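Local coordinates for protein putative fructosamine-3-kinase (Thermobifida fusca YX, PDB 3F7W) that is probably a small-molecule kinase of the fructosamine kinase family, expected to transfer phosphate to sugar-modified amines, although its own substrate has not been established, at residues A101-F105 and W202-A207; H107-H113 and A240-A245. Residue numbers count along the deposited sequence, not the author numbering.

Contact 1: residues A101-F105 and W202-A207; sequences AAERF and WQDDGA
A short piece near the N-terminal end of helix 99-114 packs on a β-hairpin, with A101-F105 in regular helical geometry and W202-A207 running strand, turn, strand. Q203 and G206 close the hairpin (Q203 N to G206 O, 2.9 Å) around a D204-D205 turn. A101 lies against G206, CA to CA 4.0 Å. Its CB points into the hairpin, 3.3 Å from Q203 O and 3.9 Å from W202 CE3, while its O, already accepting the helical bond from F105 N, receives a CA-H...O contact from G206 CA at 3.4 Å. Here G206 has phi/psi of 144/-149, where a CB would strike the preceding carbonyl. A102 meets the indole edge of W202 (chi1 m), with its N 3.6 Å from CZ3 and its CB 3.9 Å from CH2. R104, at the exposed border, is m at chi1 and t at chi2, and its NE donates to D205 O at 2.9 Å. F105, chi1 t, offers a ring face to A207 CB in a CH-pi contact, 3.9 Å from CB to the ring centroid. In the protein-kinase-like fold, this hairpin of strands 200-203 and 206-209 thus lies against helix 99-114, whose A102 and F105 also touch V237 of helix 234-244.

Contact 2: residues H107-H113 and A240-A245; sequences HQLAAMH and AYNEVA
Two helices of the largely helical lobe of this protein-kinase-like fold pack here, 107-113 from helix 99-114 and 240-245 at the C-terminal end of helix 234-244. Their local axes approach to 8.1 Å and cross at -45°, both running in the same general direction; the closest CA pair is H107 and Y241, 5.3 Å apart. Residues 107-113 are regular α-helix. The second helix ends after V244, and A245 leaves helical angles (phi/psi -141/66) while its N still bonds to Y241 O at 2.9 Å. A110 fills the middle: its CB faces the Y241 ring in a CH-pi contact, 4.2 Å from the centroid, and lies 3.9 Å from A245 CB. L109 CB adds an apolar contact to Y241 CD2 at 4.0 Å. A hydrogen bond marks each end of the 107-113 segment. At the exposed end, H107 (chi1 m) donates from NE2 to E243 OE1 at 3.1 Å, a His-carboxylate pair, with its ring edge also beside A240 O. At the buried end both imidazole nitrogens of H113 are satisfied: NE2 bonds to D222 OD2, and ND1 pairs with the Y241 hydroxyl. R219 NH1 bonds to that hydroxyl and to A245 O, so helix 219-229 holds 240-245 through R219 and H113 through D222. With chi1 t, the phenol of Y241 swings back across the interface although its CA-to-CB bond points away; the result is a separation of 2.7 Å between Y241 OH and H113 ND1.

In the fold
Helix 99-114 is common to both contacts, meeting the hairpin 200-209 in contact 1 and helix 234-244 in contact 2. Their centres are 12 Å apart. Q108, whose CA-to-CB bond points away from 240-245, probably ties the 107-113 segment to the hairpin through a hydrogen bond from A207 N to Q108 OE1 (3.0 Å); E103 O also packs on A240 CB at 3.2 Å. Both are mainly buried with exposed borders, yet their chemistry differs. Contact 1 is mostly close backbone and apolar packing, its one cross-segment hydrogen bond lying at the exposed border. Contact 2 has two side-chain hydrogen bonds, one in the interior, where H113 and Y241 extend into a polar network with helix 219-229.

Contact 1: residues A101-F105 and W202-A207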
# COMPACT_ATOMS: atom_id res chain seq x y z
N ALA A 101 7.96 18.01 -8.62
CA ALA A 101 7.95 16.56 -8.42
C ALA A 101 6.51 16.09 -8.17
O ALA A 101 6.13 15.01 -8.58
CB ALA A 101 8.84 16.20 -7.22
N ALA A 102 5.73 16.91 -7.47
CA ALA A 102 4.35 16.56 -7.14
C ALA A 102 3.50 16.42 -8.40
O ALA A 102 2.73 15.45 -8.52
CB ALA A 102 3.72 17.59 -6.19
N GLU A 103 3.62 17.37 -9.31
CA GLU A 103 2.90 17.27 -10.58
C GLU A 103 3.32 16.01 -11.35
O GLU A 103 2.48 15.28 -11.89
CB GLU A 103 3.16 18.50 -11.44
CG GLU A 103 2.70 19.79 -10.80
CD GLU A 103 3.08 21.00 -11.64
OE1 GLU A 103 3.20 20.82 -12.88
OE2 GLU A 103 3.25 22.10 -11.06
N ARG A 104 4.61 15.73 -11.35
CA ARG A 104 5.10 14.58 -12.08
C ARG A 104 4.61 13.28 -11.42
O ARG A 104 4.19 12.34 -12.11
CB ARG A 104 6.62 14.63 -12.17
CG ARG A 104 7.12 15.81 -13.05
CD ARG A 104 8.63 15.79 -13.19
NE ARG A 104 8.99 14.65 -14.01
CZ ARG A 104 9.03 14.66 -15.34
NH1 ARG A 104 8.77 15.78 -16.03
NH2 ARG A 104 9.35 13.55 -16.00
N PHE A 105 4.56 13.27 -10.10
CA PHE A 105 4.10 12.09 -9.35
C PHE A 105 2.62 11.80 -9.63
O PHE A 105 2.22 10.66 -9.74
CB PHE A 105 4.36 12.29 -7.87
CG PHE A 105 3.97 11.13 -7.01
CD1 PHE A 105 4.31 9.83 -7.37
CD2 PHE A 105 3.21 11.34 -5.86
CE1 PHE A 105 3.94 8.75 -6.53
CE2 PHE A 105 2.85 10.29 -5.06
CZ PHE A 105 3.20 8.98 -5.41
N TRP A 202 10.19 11.04 -2.02
CA TRP A 202 10.30 12.11 -3.00
C TRP A 202 11.66 12.09 -3.72
O TRP A 202 12.71 11.76 -3.12
CB TRP A 202 10.00 13.45 -2.35
CG TRP A 202 8.59 13.57 -1.93
CD1 TRP A 202 8.05 13.15 -0.75
CD2 TRP A 202 7.53 14.15 -2.67
NE1 TRP A 202 6.71 13.43 -0.72
CE2 TRP A 202 6.36 14.05 -1.89
CE3 TRP A 202 7.45 14.75 -3.93
CZ2 TRP A 202 5.13 14.53 -2.31
CZ3 TRP A 202 6.21 15.23 -4.36
CH2 TRP A 202 5.07 15.12 -3.55
N GLN A 203 11.60 12.43 -5.00
CA GLN A 203 12.74 12.55 -5.89
C GLN A 203 12.65 13.93 -6.55
O GLN A 203 11.68 14.65 -6.36
CB GLN A 203 12.65 11.46 -6.96
CG GLN A 203 12.71 10.03 -6.38
CD GLN A 203 14.08 9.68 -5.86
OE1 GLN A 203 14.84 9.03 -6.56
NE2 GLN A 203 14.41 10.13 -4.65
N ASP A 204 13.68 14.30 -7.31
CA ASP A 204 13.66 15.58 -8.02
C ASP A 204 12.60 15.61 -9.11
O ASP A 204 12.07 16.67 -9.44
CB ASP A 204 15.03 15.85 -8.66
CG ASP A 204 16.12 16.07 -7.63
OD1 ASP A 204 15.86 16.69 -6.57
OD2 ASP A 204 17.25 15.60 -7.89
N ASP A 205 12.29 14.45 -9.68
CA ASP A 205 11.49 14.36 -10.90
C ASP A 205 10.19 13.57 -10.70
O ASP A 205 9.61 13.11 -11.65
CB ASP A 205 12.33 13.72 -12.02
CG ASP A 205 12.79 12.30 -11.68
OD1 ASP A 205 12.71 11.89 -10.49
OD2 ASP A 205 13.26 11.60 -12.61
N GLY A 206 9.72 13.47 -9.47
CA GLY A 206 8.56 12.65 -9.15
C GLY A 206 8.77 12.01 -7.80
O GLY A 206 9.42 12.58 -6.94
N ALA A 207 8.22 10.81 -7.60
CA ALA A 207 8.40 10.10 -6.34
C ALA A 207 8.43 8.60 -6.57
O ALA A 207 7.98 8.09 -7.61
CB ALA A 207 7.31 10.47 -5.34

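Contact 2: residues H107-H113 and A240-A245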
# COMPACT_ATOMS: atom_id res chain seq x y z
N HIS A 107 1.05 12.28 -12.45
CA HIS A 107 1.05 11.55 -13.72
C HIS A 107 1.51 10.09 -13.57
O HIS A 107 0.95 9.19 -14.20
CB HIS A 107 1.95 12.26 -14.72
CG HIS A 107 1.44 13.60 -15.18
ND1 HIS A 107 2.24 14.51 -15.84
CD2 HIS A 107 0.20 14.16 -15.11
CE1 HIS A 107 1.52 15.58 -16.14
NE2 HIS A 107 0.29 15.40 -15.71
N GLN A 108 2.56 9.88 -12.79
CA GLN A 108 3.08 8.55 -12.52
C GLN A 108 2.02 7.65 -11.92
O GLN A 108 1.87 6.49 -12.33
CB GLN A 108 4.27 8.61 -11.55
CG GLN A 108 5.56 9.26 -12.06
CD GLN A 108 6.64 9.26 -11.02
OE1 GLN A 108 6.63 10.09 -10.07
NE2 GLN A 108 7.54 8.26 -11.10
N LEU A 109 1.30 8.16 -10.93
CA LEU A 109 0.25 7.38 -10.28
C LEU A 109 -0.92 7.05 -11.20
O LEU A 109 -1.47 5.96 -11.14
CB LEU A 109 -0.30 8.13 -9.05
CG LEU A 109 0.46 8.13 -7.72
CD1 LEU A 109 -0.37 9.00 -6.71
CD2 LEU A 109 0.69 6.71 -7.19
N ALA A 110 -1.34 8.02 -12.02
CA ALA A 110 -2.38 7.78 -12.99
C ALA A 110 -2.01 6.63 -13.95
O ALA A 110 -2.83 5.77 -14.21
CB ALA A 110 -2.70 9.10 -13.80
N ALA A 111 -0.79 6.63 -14.47
CA ALA A 111 -0.37 5.58 -15.41
C ALA A 111 -0.30 4.22 -14.71
O ALA A 111 -0.68 3.20 -15.28
CB ALA A 111 0.99 5.93 -16.03
N MSE A 112 0.15 4.24 -13.46
CA MSE A 112 0.23 3.04 -12.62
C MSE A 112 -1.17 2.45 -12.46
O MSE A 112 -1.37 1.28 -12.77
CB MSE A 112 0.81 3.34 -11.23
CG MSE A 112 0.90 2.13 -10.31
SE MSE A 112 1.65 2.62 -8.60
CE MSE A 112 -0.06 3.17 -7.84
N HIS A 113 -2.12 3.26 -12.01
CA HIS A 113 -3.50 2.79 -11.82
C HIS A 113 -4.14 2.27 -13.12
O HIS A 113 -4.79 1.22 -13.12
CB HIS A 113 -4.37 3.91 -11.28
CG HIS A 113 -4.11 4.25 -9.84
ND1 HIS A 113 -4.56 5.41 -9.27
CD2 HIS A 113 -3.47 3.56 -8.87
CE1 HIS A 113 -4.24 5.41 -7.99
NE2 HIS A 113 -3.54 4.32 -7.73
N ALA A 240 -2.75 17.09 -11.04
CA ALA A 240 -1.99 16.48 -12.15
C ALA A 240 -2.57 15.09 -12.48
O ALA A 240 -2.80 14.78 -13.64
CB ALA A 240 -0.51 16.41 -11.82
N TYR A 241 -2.87 14.29 -11.46
CA TYR A 241 -3.58 13.00 -11.67
C TYR A 241 -4.87 13.15 -12.47
O TYR A 241 -5.12 12.45 -13.47
CB TYR A 241 -3.87 12.39 -10.30
CG TYR A 241 -4.48 11.03 -10.34
CD1 TYR A 241 -5.86 10.86 -10.55
CD2 TYR A 241 -3.70 9.90 -10.16
CE1 TYR A 241 -6.44 9.60 -10.59
CE2 TYR A 241 -4.28 8.60 -10.20
CZ TYR A 241 -5.65 8.48 -10.40
OH TYR A 241 -6.24 7.24 -10.43
N ASN A 242 -5.70 14.08 -12.02
CA ASN A 242 -6.99 14.37 -12.65
C ASN A 242 -6.88 14.94 -14.07
O ASN A 242 -7.82 14.84 -14.85
CB ASN A 242 -7.84 15.27 -11.73
CG ASN A 242 -8.54 14.49 -10.60
OD1 ASN A 242 -8.98 13.36 -10.80
ND2 ASN A 242 -8.65 15.10 -9.42
N GLU A 243 -5.73 15.50 -14.44
CA GLU A 243 -5.54 15.98 -15.81
C GLU A 243 -5.56 14.82 -16.76
O GLU A 243 -6.10 14.94 -17.85
CB GLU A 243 -4.19 16.64 -16.00
CG GLU A 243 -4.07 18.03 -15.46
CD GLU A 243 -2.62 18.52 -15.46
OE1 GLU A 243 -1.68 17.79 -15.91
OE2 GLU A 243 -2.44 19.66 -14.99
N VAL A 244 -4.96 13.71 -16.35
CA VAL A 244 -4.70 12.58 -17.24
C VAL A 244 -5.66 11.40 -17.05
O VAL A 244 -5.89 10.65 -17.99
CB VAL A 244 -3.22 12.10 -17.11
CG1 VAL A 244 -2.24 13.24 -17.42
CG2 VAL A 244 -2.95 11.56 -15.77
N ALA A 245 -6.17 11.21 -15.83
CA ALA A 245 -7.14 10.16 -15.55
C ALA A 245 -8.19 10.69 -14.59
O ALA A 245 -8.27 10.24 -13.46
CB ALA A 245 -6.45 8.92 -14.96